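Local coordinates for protein chloramphenicol acetyltransferase (Bacteroides thetaiotaomicron, PDB 2I9D) that probably transfers an acetyl group from acetyl-CoA to a hydroxyl of chloramphenicol, at residues Y56-L61 and D112-E117; T102-Y107 and Y144-L149; G39-R44 and Q50-H55. One frame throughout, in Å; residues are numbered along the deposited sequence.

Interaction 1: Y56-L61 and D112-E117; sequences YLYAVL and DTFYQE
Phe114 reaches out from helix 111-124 and meets Tyr58, Leu57 and Leu61 of helix 52-66, so that one ring carries the whole contact from its side. The aromatic part comes first. Tyr58 CD1 sits over one face of the Phe114 ring, toward its rim, 3.6 Å from Phe114 CG. The ring centroids are 5.2 Å apart and the planes are inclined by 47°, which makes the pair neither a parallel stack nor a T-shaped one. Tyr58 CB adds to the grip, lying 3.7 Å from Phe114 CE2. Both side chains have CG anti to the backbone N (chi1 171° in Phe114), and this extends each ring out from its own helix into the space between the two. Phe111, just before the second segment, meets the Tyr58 ring edge-to-face.

The aliphatic part concerns the far end of the Phe114 ring. Leu61 CD2 packs obliquely on Phe114 CE1 at 3.7 Å, while Leu57 CD2 approaches the edge near the ring plane, 4.3 Å from Phe114 CZ. Leu57, Tyr58 and Leu61 thus share one side of their helix.

Of the polar groups, Tyr58 OH is hydrogen-bonded to Arg62 NH1, one turn along its own helix. The short helical segments cross at 124°, with their axes 10.8 Å apart at closest approach. Around this buried contact, helix 52-66 rests through Leu57 and Val60 on strand 146-151 and through Leu57, Val60 and Leu61 on strand 87-93, while Ala59 and Val60 face helix 202-216.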
loop_
_atom_site.group_PDB
_atom_site.type_symbol
_atom_site.label_atom_id
_atom_site.label_comp_id
_atom_site.label_asym_id
_atom_site.label_seq_id
_atom_site.Cartn_x
_atom_site.Cartn_y
_atom_site.Cartn_z
ATOM N N TYR A 56 -6.766 20.600 6.066
ATOM C CA TYR A 56 -6.841 19.137 6.113
ATOM C C TYR A 56 -6.034 18.517 7.246
ATOM O O TYR A 56 -6.400 17.456 7.749
ATOM C CB TYR A 56 -6.600 18.463 4.749
ATOM C CG TYR A 56 -5.221 18.555 4.129
ATOM C CD1 TYR A 56 -4.121 17.830 4.654
ATOM C CD2 TYR A 56 -5.025 19.294 2.966
ATOM C CE1 TYR A 56 -2.854 17.894 4.040
ATOM C CE2 TYR A 56 -3.766 19.360 2.347
ATOM C CZ TYR A 56 -2.702 18.657 2.880
ATOM O OH TYR A 56 -1.483 18.737 2.257
ATOM N N LEU A 57 -4.985 19.215 7.686
ATOM C CA LEU A 57 -4.220 18.770 8.843
ATOM C C LEU A 57 -5.127 18.767 10.074
ATOM O O LEU A 57 -5.143 17.800 10.867
ATOM C CB LEU A 57 -2.974 19.644 9.057
ATOM C CG LEU A 57 -1.886 19.072 9.980
ATOM C CD1 LEU A 57 -1.193 17.899 9.277
ATOM C CD2 LEU A 57 -0.823 20.139 10.381
ATOM N N TYR A 58 -5.896 19.839 10.221
ATOM C CA TYR A 58 -6.866 19.919 11.301
ATOM C C TYR A 58 -7.922 18.810 11.220
ATOM O O TYR A 58 -8.214 18.143 12.229
ATOM C CB TYR A 58 -7.556 21.292 11.321
ATOM C CG TYR A 58 -8.588 21.379 12.411
ATOM C CD1 TYR A 58 -8.199 21.426 13.741
ATOM C CD2 TYR A 58 -9.946 21.350 12.123
ATOM C CE1 TYR A 58 -9.127 21.484 14.768
ATOM C CE2 TYR A 58 -10.899 21.414 13.152
ATOM C CZ TYR A 58 -10.466 21.474 14.476
ATOM O OH TYR A 58 -11.366 21.541 15.519
ATOM N N ALA A 59 -8.494 18.638 10.023
ATOM C CA ALA A 59 -9.526 17.619 9.780
ATOM C C ALA A 59 -9.058 16.249 10.239
ATOM O O ALA A 59 -9.794 15.527 10.918
ATOM C CB ALA A 59 -9.918 17.588 8.305
ATOM N N VAL A 60 -7.823 15.901 9.872
ATOM C CA VAL A 60 -7.259 14.605 10.210
ATOM C C VAL A 60 -7.024 14.506 11.727
ATOM O O VAL A 60 -7.356 13.484 12.351
ATOM C CB VAL A 60 -5.944 14.339 9.398
ATOM C CG1 VAL A 60 -5.089 13.218 10.043
ATOM C CG2 VAL A 60 -6.256 14.019 7.955
ATOM N N LEU A 61 -6.449 15.564 12.307
ATOM C CA LEU A 61 -6.099 15.570 13.742
ATOM C C LEU A 61 -7.363 15.488 14.623
ATOM O O LEU A 61 -7.389 14.758 15.640
ATOM C CB LEU A 61 -5.257 16.800 14.112
ATOM C CG LEU A 61 -4.654 16.855 15.524
ATOM C CD1 LEU A 61 -3.744 15.659 15.796
ATOM C CD2 LEU A 61 -3.905 18.133 15.723
ATOM N N ASP A 112 -10.001 28.062 14.552
ATOM C CA ASP A 112 -9.284 29.337 14.497
ATOM C C ASP A 112 -8.086 29.360 15.434
ATOM O O ASP A 112 -7.029 29.882 15.084
ATOM C CB ASP A 112 -10.209 30.516 14.822
ATOM C CG ASP A 112 -11.379 30.629 13.864
ATOM O OD1 ASP A 112 -11.314 30.057 12.755
ATOM O OD2 ASP A 112 -12.374 31.306 14.219
ATOM N N THR A 113 -8.268 28.800 16.624
ATOM C CA THR A 113 -7.204 28.681 17.618
ATOM C C THR A 113 -6.113 27.743 17.106
ATOM O O THR A 113 -4.921 28.089 17.156
ATOM C CB THR A 113 -7.753 28.150 18.973
ATOM O OG1 THR A 113 -8.750 29.041 19.460
ATOM C CG2 THR A 113 -6.650 28.027 20.023
ATOM N N PHE A 114 -6.522 26.569 16.616
ATOM C CA PHE A 114 -5.575 25.624 16.017
ATOM C C PHE A 114 -4.836 26.280 14.854
ATOM O O PHE A 114 -3.611 26.242 14.799
ATOM C CB PHE A 114 -6.255 24.316 15.559
ATOM C CG PHE A 114 -5.344 23.422 14.743
ATOM C CD1 PHE A 114 -4.520 22.478 15.368
ATOM C CD2 PHE A 114 -5.273 23.552 13.359
ATOM C CE1 PHE A 114 -3.657 21.666 14.618
ATOM C CE2 PHE A 114 -4.425 22.743 12.610
ATOM C CZ PHE A 114 -3.612 21.802 13.235
ATOM N N TYR A 115 -5.596 26.898 13.951
ATOM C CA TYR A 115 -5.041 27.521 12.765
ATOM C C TYR A 115 -3.937 28.529 13.095
ATOM O O TYR A 115 -2.841 28.487 12.506
ATOM C CB TYR A 115 -6.116 28.189 11.889
ATOM C CG TYR A 115 -5.486 28.684 10.610
ATOM C CD1 TYR A 115 -5.391 27.845 9.495
ATOM C CD2 TYR A 115 -4.893 29.964 10.536
ATOM C CE1 TYR A 115 -4.758 28.263 8.340
ATOM C CE2 TYR A 115 -4.252 30.400 9.361
ATOM C CZ TYR A 115 -4.194 29.535 8.271
ATOM O OH TYR A 115 -3.571 29.916 7.103
ATOM N N GLN A 116 -4.232 29.441 14.026
ATOM C CA GLN A 116 -3.321 30.548 14.305
ATOM C C GLN A 116 -2.092 30.077 15.089
ATOM O O GLN A 116 -0.988 30.557 14.830
ATOM C CB GLN A 116 -4.054 31.780 14.900
ATOM C CG GLN A 116 -4.140 31.899 16.427
ATOM C CD GLN A 116 -5.007 33.109 16.886
ATOM O OE1 GLN A 116 -5.061 34.160 16.209
ATOM N NE2 GLN A 116 -5.683 32.957 18.038
ATOM N N GLU A 117 -2.263 29.122 16.008
ATOM C CA GLU A 117 -1.082 28.496 16.627
ATOM C C GLU A 117 -0.231 27.737 15.606
ATOM O O GLU A 117 0.994 27.828 15.656
ATOM C CB GLU A 117 -1.429 27.604 17.821
ATOM C CG GLU A 117 -0.773 28.063 19.145
ATOM C CD GLU A 117 0.622 27.428 19.406
ATOM O OE1 GLU A 117 0.715 26.512 20.275
ATOM O OE2 GLU A 117 1.624 27.849 18.759
#

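Interaction 2: T102-Y107 and Y144-L149; sequences TTRFPY and YGLILL
Arg104 NH2 donates to a water 2.8 Å away, and the same water gives a proton to Gly145 O, also at 2.8 Å, bridging two groups that do not bond directly. NH2 is held as well by a salt bridge to Asp87, and NH1 by salt bridges to Asp143 and Glu138, so three carboxylates hold the two terminal nitrogens and would be expected to stabilise the positive charge. The flat group is also packed from above: Leu146 CD2 sits over the centre of one face, 3.6 Å from Arg104 CZ. The aliphatic part of the arginine runs past the same methyl, with CD 4.0 Å from Leu146 CD2, and the two side chains cross at about a right angle. An extended chain (chi1 -173°, chi2 172°) carries the guanidinium from its strand across to Leu146.

Strands 100-105 and 146-151 belong to the mixed six-stranded sheet, where strand 87-93 lies between them. They are not paired with each other and meet through side chains, apart from the water at Gly145 just before strand 146-151. Their backbones bond to the middle strand: Phe105 pairs with Met88, and Ile147 with Asp87 and Leu89. Gly145 forms the centre of an inverse gamma turn leading into strand 146-151.

Farther along, Thr102 CG2 touches Leu148 CD1 at 4.4 Å. Thr102 OG1 is hydrogen-bonded to Pro131 O, and helix 133-141 packs against this pair through Glu135.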
loop_
_atom_site.group_PDB
_atom_site.type_symbol
_atom_site.label_atom_id
_atom_site.label_comp_id
_atom_site.label_asym_id
_atom_site.label_seq_id
_atom_site.Cartn_x
_atom_site.Cartn_y
_atom_site.Cartn_z
ATOM N N THR A 102 10.666 18.234 10.756
ATOM C CA THR A 102 9.488 17.755 11.473
ATOM C C THR A 102 9.240 18.559 12.747
ATOM O O THR A 102 10.167 18.810 13.530
ATOM C CB THR A 102 9.609 16.265 11.828
ATOM O OG1 THR A 102 9.880 15.522 10.643
ATOM C CG2 THR A 102 8.342 15.723 12.498
ATOM N N THR A 103 7.981 18.933 12.958
ATOM C CA THR A 103 7.597 19.690 14.151
ATOM C C THR A 103 6.199 19.346 14.667
ATOM O O THR A 103 5.401 18.720 13.963
ATOM C CB THR A 103 7.791 21.224 13.928
ATOM O OG1 THR A 103 7.882 21.886 15.202
ATOM C CG2 THR A 103 6.670 21.816 13.067
ATOM N N ARG A 104 5.929 19.754 15.906
ATOM C CA ARG A 104 4.692 19.409 16.628
ATOM C C ARG A 104 3.632 20.528 16.580
ATOM O O ARG A 104 3.957 21.700 16.764
ATOM C CB ARG A 104 5.012 19.058 18.079
ATOM C CG ARG A 104 3.820 18.507 18.886
ATOM C CD ARG A 104 4.270 17.983 20.282
ATOM N NE ARG A 104 3.117 17.599 21.091
ATOM C CZ ARG A 104 3.093 16.600 21.980
ATOM N NH1 ARG A 104 4.162 15.836 22.198
ATOM N NH2 ARG A 104 1.975 16.344 22.640
ATOM N N PHE A 105 2.376 20.144 16.343
ATOM C CA PHE A 105 1.246 21.068 16.342
ATOM C C PHE A 105 0.244 20.584 17.386
ATOM O O PHE A 105 -0.222 19.445 17.313
ATOM C CB PHE A 105 0.559 21.154 14.953
ATOM C CG PHE A 105 1.479 21.585 13.851
ATOM C CD1 PHE A 105 1.585 22.939 13.500
ATOM C CD2 PHE A 105 2.272 20.640 13.173
ATOM C CE1 PHE A 105 2.458 23.358 12.478
ATOM C CE2 PHE A 105 3.150 21.046 12.162
ATOM C CZ PHE A 105 3.237 22.400 11.801
ATOM N N PRO A 106 -0.070 21.432 18.379
ATOM C CA PRO A 106 -1.059 21.000 19.384
ATOM C C PRO A 106 -2.472 21.001 18.818
ATOM O O PRO A 106 -2.830 21.882 18.031
ATOM C CB PRO A 106 -0.922 22.055 20.502
ATOM C CG PRO A 106 -0.447 23.317 19.766
ATOM C CD PRO A 106 0.478 22.775 18.658
ATOM N N TYR A 107 -3.262 20.012 19.201
ATOM C CA TYR A 107 -4.680 20.048 18.893
ATOM C C TYR A 107 -5.464 21.114 19.715
ATOM O O TYR A 107 -5.273 21.264 20.923
ATOM C CB TYR A 107 -5.291 18.662 19.072
ATOM C CG TYR A 107 -6.770 18.598 18.776
ATOM C CD1 TYR A 107 -7.270 18.888 17.498
ATOM C CD2 TYR A 107 -7.670 18.233 19.769
ATOM C CE1 TYR A 107 -8.618 18.818 17.236
ATOM C CE2 TYR A 107 -9.025 18.155 19.512
ATOM C CZ TYR A 107 -9.493 18.453 18.261
ATOM O OH TYR A 107 -10.852 18.378 18.041
ATOM N N TYR A 144 3.755 9.123 23.072
ATOM C CA TYR A 144 3.227 8.544 21.832
ATOM C C TYR A 144 1.816 9.079 21.525
ATOM O O TYR A 144 1.138 8.589 20.620
ATOM C CB TYR A 144 3.233 7.012 21.875
ATOM C CG TYR A 144 4.588 6.366 22.045
ATOM C CD1 TYR A 144 5.770 7.089 21.854
ATOM C CD2 TYR A 144 4.689 5.006 22.349
ATOM C CE1 TYR A 144 7.016 6.493 21.999
ATOM C CE2 TYR A 144 5.938 4.401 22.498
ATOM C CZ TYR A 144 7.091 5.166 22.340
ATOM O OH TYR A 144 8.318 4.570 22.481
ATOM N N GLY A 145 1.392 10.088 22.280
ATOM C CA GLY A 145 0.055 10.661 22.094
ATOM C C GLY A 145 0.059 11.633 20.942
ATOM O O GLY A 145 -0.196 12.852 21.104
ATOM N N LEU A 146 0.362 11.081 19.774
ATOM C CA LEU A 146 0.587 11.848 18.548
ATOM C C LEU A 146 0.169 11.037 17.321
ATOM O O LEU A 146 0.101 9.827 17.376
ATOM C CB LEU A 146 2.087 12.163 18.395
ATOM C CG LEU A 146 2.753 13.053 19.440
ATOM C CD1 LEU A 146 4.185 12.609 19.547
ATOM C CD2 LEU A 146 2.627 14.530 19.056
ATOM N N ILE A 147 -0.090 11.725 16.218
ATOM C CA ILE A 147 -0.118 11.097 14.887
ATOM C C ILE A 147 0.834 11.923 14.050
ATOM O O ILE A 147 1.293 12.969 14.512
ATOM C CB ILE A 147 -1.542 10.995 14.256
ATOM C CG1 ILE A 147 -2.211 12.382 14.122
ATOM C CG2 ILE A 147 -2.397 10.062 15.094
ATOM C CD1 ILE A 147 -3.512 12.384 13.248
ATOM N N LEU A 148 1.195 11.422 12.872
ATOM C CA LEU A 148 2.164 12.122 12.012
ATOM C C LEU A 148 1.652 12.077 10.597
ATOM O O LEU A 148 1.256 11.013 10.115
ATOM C CB LEU A 148 3.580 11.511 12.091
ATOM C CG LEU A 148 4.634 12.154 11.157
ATOM C CD1 LEU A 148 6.042 12.094 11.762
ATOM C CD2 LEU A 148 4.603 11.515 9.726
ATOM N N LEU A 149 1.649 13.235 9.948
ATOM C CA LEU A 149 1.142 13.311 8.604
ATOM C C LEU A 149 2.180 13.981 7.736
ATOM O O LEU A 149 2.718 15.042 8.076
ATOM C CB LEU A 149 -0.233 14.009 8.523
ATOM C CG LEU A 149 -0.866 14.075 7.118
ATOM C CD1 LEU A 149 -2.382 14.036 7.196
ATOM C CD2 LEU A 149 -0.409 15.356 6.359
HETATM O O HOH W 1 0.796 13.977 23.494
#

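Interaction 3: G39-R44 and Q50-H55; sequences GGARQR and QSFFLH
Arg42 spreads over Phe52, using both its aliphatic stem and its guanidinium. CG stands over the middle of one ring face in a CH-pi contact, 3.7 Å from the Phe52 ring centroid and 9° off the ring normal. Bent at chi2 (-141°), the chain then returns toward the ring, and the guanidinium stacks flat on it with the planes 25° apart and Phe52 CD2 4.0 Å from Arg42 CZ. The backbone is close as well, Arg42 N lying 3.6 Å from Phe52 CE1.

Next to this stack, Ala41 CB touches both rings, 4.0 Å from Phe52 CE1 and 4.1 Å from His55 ND1. Ala41 O lies over one face of the imidazole, toward its rim. Arg44 CB approaches His55 CE1 obliquely at 4.2 Å. Phe111 of helix 111-124 also meets the His55 ring, and Tyr56 packs edge-to-face with Phe52.

Ser51 occupies the N-cap position of helix 52-66. The contact as a whole is that of two consecutive helices packed together across a short connection, helix 39-47 against the first turn of helix 52-66, joined by the Arg42-Phe52 stack and by apolar packing round Ala41.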
loop_
_atom_site.group_PDB
_atom_site.type_symbol
_atom_site.label_atom_id
_atom_site.label_comp_id
_atom_site.label_asym_id
_atom_site.label_seq_id
_atom_site.Cartn_x
_atom_site.Cartn_y
_atom_site.Cartn_z
ATOM N N GLY A 39 -13.447 19.892 -1.559
ATOM C CA GLY A 39 -13.785 21.124 -2.282
ATOM C C GLY A 39 -14.162 22.292 -1.372
ATOM O O GLY A 39 -13.717 23.419 -1.590
ATOM N N GLY A 40 -14.979 22.014 -0.347
ATOM C CA GLY A 40 -15.356 23.006 0.661
ATOM C C GLY A 40 -14.175 23.682 1.354
ATOM O O GLY A 40 -14.029 24.918 1.288
ATOM N N ALA A 41 -13.330 22.882 2.009
ATOM C CA ALA A 41 -12.157 23.425 2.702
ATOM C C ALA A 41 -11.232 24.190 1.761
ATOM O O ALA A 41 -10.647 25.179 2.154
ATOM C CB ALA A 41 -11.408 22.346 3.451
ATOM N N ARG A 42 -11.123 23.765 0.505
ATOM C CA ARG A 42 -10.307 24.505 -0.441
ATOM C C ARG A 42 -10.862 25.900 -0.760
ATOM O O ARG A 42 -10.094 26.871 -0.872
ATOM C CB ARG A 42 -10.068 23.730 -1.728
ATOM C CG ARG A 42 -8.593 23.771 -2.058
ATOM C CD ARG A 42 -8.232 23.935 -3.511
ATOM N NE ARG A 42 -6.887 23.375 -3.737
ATOM C CZ ARG A 42 -5.732 23.928 -3.339
ATOM N NH1 ARG A 42 -5.710 25.095 -2.675
ATOM N NH2 ARG A 42 -4.581 23.301 -3.606
ATOM N N GLN A 43 -12.185 25.991 -0.929
ATOM C CA GLN A 43 -12.860 27.293 -1.094
ATOM C C GLN A 43 -12.699 28.203 0.125
ATOM O O GLN A 43 -12.285 29.356 -0.012
ATOM C CB GLN A 43 -14.347 27.116 -1.437
ATOM C CG GLN A 43 -14.616 27.060 -2.928
ATOM C CD GLN A 43 -14.853 25.631 -3.427
ATOM O OE1 GLN A 43 -16.012 25.200 -3.580
ATOM N NE2 GLN A 43 -13.755 24.881 -3.671
ATOM N N ARG A 44 -13.028 27.677 1.300
ATOM C CA ARG A 44 -12.848 28.387 2.567
ATOM C C ARG A 44 -11.440 28.892 2.784
ATOM O O ARG A 44 -11.268 30.000 3.283
ATOM C CB ARG A 44 -13.242 27.501 3.747
ATOM C CG ARG A 44 -14.669 27.054 3.684
ATOM C CD ARG A 44 -15.150 26.524 5.004
ATOM N NE ARG A 44 -14.646 25.185 5.281
ATOM C CZ ARG A 44 -15.184 24.067 4.810
ATOM N NH1 ARG A 44 -16.251 24.109 4.014
ATOM N NH2 ARG A 44 -14.648 22.897 5.140
ATOM N N GLN A 50 -6.018 31.565 3.625
ATOM C CA GLN A 50 -5.356 30.620 4.528
ATOM C C GLN A 50 -4.680 29.435 3.834
ATOM O O GLN A 50 -4.907 29.175 2.652
ATOM C CB GLN A 50 -6.373 30.095 5.546
ATOM C CG GLN A 50 -6.867 31.166 6.485
ATOM C CD GLN A 50 -7.876 30.659 7.464
ATOM O OE1 GLN A 50 -7.918 31.108 8.603
ATOM N NE2 GLN A 50 -8.702 29.728 7.036
ATOM N N SER A 51 -3.851 28.715 4.590
ATOM C CA SER A 51 -3.192 27.506 4.106
ATOM C C SER A 51 -4.162 26.307 4.047
ATOM O O SER A 51 -4.739 25.898 5.063
ATOM C CB SER A 51 -1.986 27.207 4.980
ATOM O OG SER A 51 -1.336 26.019 4.571
ATOM N N PHE A 52 -4.371 25.768 2.846
ATOM C CA PHE A 52 -5.243 24.604 2.686
ATOM C C PHE A 52 -4.673 23.391 3.473
ATOM O O PHE A 52 -5.421 22.610 4.087
ATOM C CB PHE A 52 -5.407 24.301 1.200
ATOM C CG PHE A 52 -6.180 23.032 0.902
ATOM C CD1 PHE A 52 -7.475 22.856 1.375
ATOM C CD2 PHE A 52 -5.611 22.024 0.125
ATOM C CE1 PHE A 52 -8.189 21.679 1.106
ATOM C CE2 PHE A 52 -6.331 20.850 -0.160
ATOM C CZ PHE A 52 -7.621 20.695 0.334
ATOM N N PHE A 53 -3.344 23.277 3.473
ATOM C CA PHE A 53 -2.605 22.286 4.285
ATOM C C PHE A 53 -3.075 22.197 5.757
ATOM O O PHE A 53 -3.319 21.114 6.287
ATOM C CB PHE A 53 -1.085 22.543 4.182
ATOM C CG PHE A 53 -0.277 21.773 5.178
ATOM C CD1 PHE A 53 -0.071 20.386 5.020
ATOM C CD2 PHE A 53 0.260 22.408 6.298
ATOM C CE1 PHE A 53 0.672 19.660 5.959
ATOM C CE2 PHE A 53 1.015 21.689 7.229
ATOM C CZ PHE A 53 1.212 20.306 7.062
ATOM N N LEU A 54 -3.234 23.351 6.402
ATOM C CA LEU A 54 -3.681 23.408 7.783
ATOM C C LEU A 54 -5.148 23.052 7.941
ATOM O O LEU A 54 -5.554 22.556 9.005
ATOM C CB LEU A 54 -3.356 24.784 8.417
ATOM C CG LEU A 54 -1.845 25.028 8.604
ATOM C CD1 LEU A 54 -1.555 26.477 9.021
ATOM C CD2 LEU A 54 -1.225 24.008 9.574
ATOM N N HIS A 55 -5.941 23.280 6.894
ATOM C CA HIS A 55 -7.343 22.844 6.903
ATOM C C HIS A 55 -7.489 21.317 6.925
ATOM O O HIS A 55 -8.258 20.793 7.707
ATOM C CB HIS A 55 -8.123 23.438 5.724
ATOM C CG HIS A 55 -8.636 24.820 5.970
ATOM N ND1 HIS A 55 -9.982 25.098 6.140
ATOM C CD2 HIS A 55 -7.988 26.008 6.068
ATOM C CE1 HIS A 55 -10.138 26.396 6.333
ATOM N NE2 HIS A 55 -8.945 26.968 6.296
#

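Overall arrangement
From the N terminus, interaction 3 closes first, a short loop joining helix 39-47 to the start of helix 52-66. The same helix then opens interaction 1, which closes only at helix 111-124, after strands 87-93 and 100-105. Interaction 2 opens inside that span at 102-107 and closes beyond it at 144-149, so interactions 1 and 2 cross. They also touch, through Phe114 with Pro106 and Val60 with Ile147. Interactions 1 and 3 are in series but meet where Tyr115 OH bonds to Ser51 N. They tie helices 39-47, 52-66 and 111-124 together, the last two on one face of the mixed sheet; interaction 2 joins two strands on its other face.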